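Local coordinates for protein endoglucanase (Clostridium thermocellum, PDB 2E4T) that hydrolyses internal beta-1,4-glucosidic linkages of cellulose and, as a xyloglucanase, of xyloglucan, acting as the glycoside hydrolase family 44 module of a larger enzyme, at residues K445-L451 against A509-E515. Sequence-based numbering, arbitrary orientation. Where two conformers were deposited one is given.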
loop_
_atom_site.group_PDB
_atom_site.type_symbol
_atom_site.label_atom_id
_atom_site.label_comp_id
_atom_site.label_asym_id
_atom_site.label_seq_id
_atom_site.Cartn_x
_atom_site.Cartn_y
_atom_site.Cartn_z
ATOM N N LYS A 445 5.209 -9.296 -26.701
ATOM C CA LYS A 445 5.076 -10.259 -25.590
ATOM C C LYS A 445 3.835 -9.869 -24.805
ATOM O O LYS A 445 3.679 -8.737 -24.349
ATOM C CB LYS A 445 6.300 -10.237 -24.704
ATOM C CG LYS A 445 7.565 -10.630 -25.439
ATOM C CD LYS A 445 8.685 -11.041 -24.483
ATOM C CE LYS A 445 9.978 -11.470 -25.221
ATOM N NZ LYS A 445 11.085 -11.570 -24.215
ATOM N N LEU A 446 2.949 -10.848 -24.699
ATOM C CA LEU A 446 1.683 -10.655 -23.976
ATOM C C LEU A 446 1.744 -11.469 -22.691
ATOM O O LEU A 446 1.939 -12.693 -22.726
ATOM C CB LEU A 446 0.518 -11.107 -24.855
ATOM C CG LEU A 446 -0.852 -11.141 -24.198
ATOM C CD1 LEU A 446 -1.265 -9.717 -23.689
ATOM C CD2 LEU A 446 -1.890 -11.653 -25.184
ATOM N N HIS A 447 1.612 -10.774 -21.567
ATOM C CA HIS A 447 1.628 -11.381 -20.252
ATOM C C HIS A 447 0.226 -11.568 -19.715
ATOM O O HIS A 447 -0.587 -10.640 -19.813
ATOM C CB HIS A 447 2.390 -10.443 -19.286
ATOM C CG HIS A 447 3.837 -10.354 -19.582
ATOM N ND1 HIS A 447 4.764 -11.056 -18.863
ATOM C CD2 HIS A 447 4.512 -9.653 -20.526
ATOM C CE1 HIS A 447 5.971 -10.788 -19.365
ATOM N NE2 HIS A 447 5.847 -9.934 -20.376
ATOM N N ILE A 448 -0.053 -12.758 -19.146
ATOM C CA ILE A 448 -1.358 -13.031 -18.611
ATOM C C ILE A 448 -1.199 -13.652 -17.225
ATOM O O ILE A 448 -0.525 -14.686 -17.079
ATOM C CB ILE A 448 -2.180 -14.019 -19.497
ATOM C CG1 ILE A 448 -2.284 -13.489 -20.931
ATOM C CG2 ILE A 448 -3.537 -14.263 -18.886
ATOM C CD1 ILE A 448 -2.759 -14.557 -21.921
ATOM N N ILE A 449 -1.822 -13.051 -16.211
ATOM C CA ILE A 449 -1.953 -13.703 -14.896
ATOM C C ILE A 449 -3.314 -14.352 -14.882
ATOM O O ILE A 449 -4.349 -13.715 -15.151
ATOM C CB ILE A 449 -1.912 -12.628 -13.733
ATOM C CG1 ILE A 449 -0.583 -11.897 -13.669
ATOM C CG2 ILE A 449 -2.239 -13.290 -12.438
ATOM C CD1 ILE A 449 0.534 -12.784 -13.382
ATOM N N LEU A 450 -3.325 -15.669 -14.630
ATOM C CA LEU A 450 -4.529 -16.480 -14.704
ATOM C C LEU A 450 -4.692 -17.203 -13.361
ATOM O O LEU A 450 -3.796 -17.967 -12.969
ATOM C CB LEU A 450 -4.393 -17.510 -15.847
ATOM C CG LEU A 450 -5.557 -18.478 -15.974
ATOM C CD1 LEU A 450 -6.867 -17.785 -16.337
ATOM C CD2 LEU A 450 -5.179 -19.510 -17.060
ATOM N N LEU A 451 -5.782 -16.893 -12.666
ATOM C CA LEU A 451 -6.003 -17.425 -11.303
ATOM C C LEU A 451 -7.217 -18.337 -11.345
ATOM O O LEU A 451 -8.326 -17.918 -11.705
ATOM C CB LEU A 451 -6.245 -16.262 -10.314
ATOM C CG LEU A 451 -5.162 -15.188 -10.343
ATOM C CD1 LEU A 451 -5.465 -14.071 -9.328
ATOM C CD2 LEU A 451 -3.792 -15.762 -10.050
ATOM N N ALA A 509 -2.180 -20.425 -9.436
ATOM C CA ALA A 509 -1.913 -19.113 -9.975
ATOM C C ALA A 509 -0.829 -19.226 -11.020
ATOM O O ALA A 509 0.258 -19.730 -10.728
ATOM C CB ALA A 509 -1.446 -18.152 -8.868
ATOM N N CYS A 510 -1.100 -18.747 -12.246
ATOM C CA CYS A 510 -0.163 -18.850 -13.328
ATOM C C CYS A 510 0.141 -17.485 -13.955
ATOM O O CYS A 510 -0.678 -16.570 -13.931
ATOM C CB CYS A 510 -0.882 -19.610 -14.552
ATOM S SG CYS A 510 -1.560 -21.220 -14.191
ATOM N N HIS A 511 1.350 -17.427 -14.523
ATOM C CA HIS A 511 1.771 -16.279 -15.355
ATOM C C HIS A 511 2.188 -16.897 -16.694
ATOM O O HIS A 511 3.128 -17.689 -16.759
ATOM C CB HIS A 511 2.952 -15.570 -14.679
ATOM C CG HIS A 511 3.334 -14.274 -15.328
ATOM N ND1 HIS A 511 3.907 -13.261 -14.597
ATOM C CD2 HIS A 511 3.331 -13.821 -16.629
ATOM C CE1 HIS A 511 4.220 -12.260 -15.425
ATOM N NE2 HIS A 511 3.878 -12.550 -16.665
ATOM N N ILE A 512 1.434 -16.510 -17.739
ATOM C CA ILE A 512 1.670 -17.005 -19.096
ATOM C C ILE A 512 2.339 -15.849 -19.869
ATOM O O ILE A 512 1.899 -14.703 -19.771
ATOM C CB ILE A 512 0.343 -17.369 -19.773
ATOM C CG1 ILE A 512 -0.415 -18.414 -18.951
ATOM C CG2 ILE A 512 0.580 -17.825 -21.219
ATOM C CD1 ILE A 512 -1.851 -18.652 -19.445
ATOM N N VAL A 513 3.396 -16.171 -20.641
ATOM C CA VAL A 513 4.088 -15.167 -21.440
ATOM C C VAL A 513 4.052 -15.658 -22.885
ATOM O O VAL A 513 4.717 -16.634 -23.248
ATOM C CB VAL A 513 5.531 -14.964 -20.984
ATOM C CG1 VAL A 513 6.173 -13.818 -21.801
ATOM C CG2 VAL A 513 5.609 -14.673 -19.462
ATOM N N LEU A 514 3.197 -15.000 -23.688
ATOM C CA LEU A 514 3.013 -15.345 -25.089
ATOM C C LEU A 514 3.928 -14.549 -25.959
ATOM O O LEU A 514 4.092 -13.345 -25.798
ATOM C CB LEU A 514 1.585 -15.095 -25.490
ATOM C CG LEU A 514 0.552 -16.028 -24.882
ATOM C CD1 LEU A 514 -0.783 -15.403 -24.841
ATOM C CD2 LEU A 514 0.506 -17.350 -25.719
ATOM N N GLU A 515 4.510 -15.238 -26.950
ATOM C CA GLU A 515 5.349 -14.579 -27.949
ATOM C C GLU A 515 5.119 -15.246 -29.317
ATOM O O GLU A 515 4.621 -16.338 -29.385
ATOM C CB GLU A 515 6.810 -14.603 -27.565
ATOM C CG GLU A 515 7.411 -15.911 -27.409
ATOM C CD GLU A 515 8.780 -15.888 -26.736
ATOM O OE1 GLU A 515 8.922 -15.418 -25.571
ATOM O OE2 GLU A 515 9.723 -16.416 -27.385
#
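Leu446, Ile448 and Leu450 each exchange a reciprocal pair of backbone N-H...O bonds with Leu514, Ile512 and Cys510 respectively, a worked example of how an antiparallel ladder sorts its side chains onto two different faces. Of the six bonds, that from Ile512 N to Ile448 O measures 2.8 Å. The longest, from Leu446 N to Leu514 O, measures 3.0 Å. The strand axes, at 162°, are close to antiparallel. CA-H...O contacts, such as His511 CA to Ile448 O at 3.3 Å, fill in between them.

The hydrogen-bonded pairs send their side chains to an apolar face. There Leu514, with CG anti to its carbonyl carbon (chi1 -69°), brings CD1 to two residues of the adjacent strand, meeting Ile448 CD1 at 3.6 Å and Leu446 CD2 at 3.9 Å.

On the other face, the non-hydrogen-bonded pairs set two histidines diagonally. His447 ND1 and His511 NE2 share a nearly straight hydrogen bond of 2.8 Å. The rings meet rim to rim, planes at 71°, and His511 NE2 lies in the plane of the His447 ring. Val513 CG1 sits over one face of the His447 ring, offset toward its rim, in a CH-pi contact 4.2 Å from the centroid, while Ile449 CD1 lies 3.6 Å from His511 ND1, in an oblique approach to that ring. The His511 ring is gripped at both nitrogens, since its ND1 also bonds to Leu406 O, which should limit its rotation.

Both strands lie inside the beta domain beside the TIM barrel. Strand 432-439 flanks 442-452, and strand 474-480 flanks 508-514. The leucine-rich face packs against strands 459-466 and 499-504; on the histidine face, Ile449 and Ala509 meet helix 398-408.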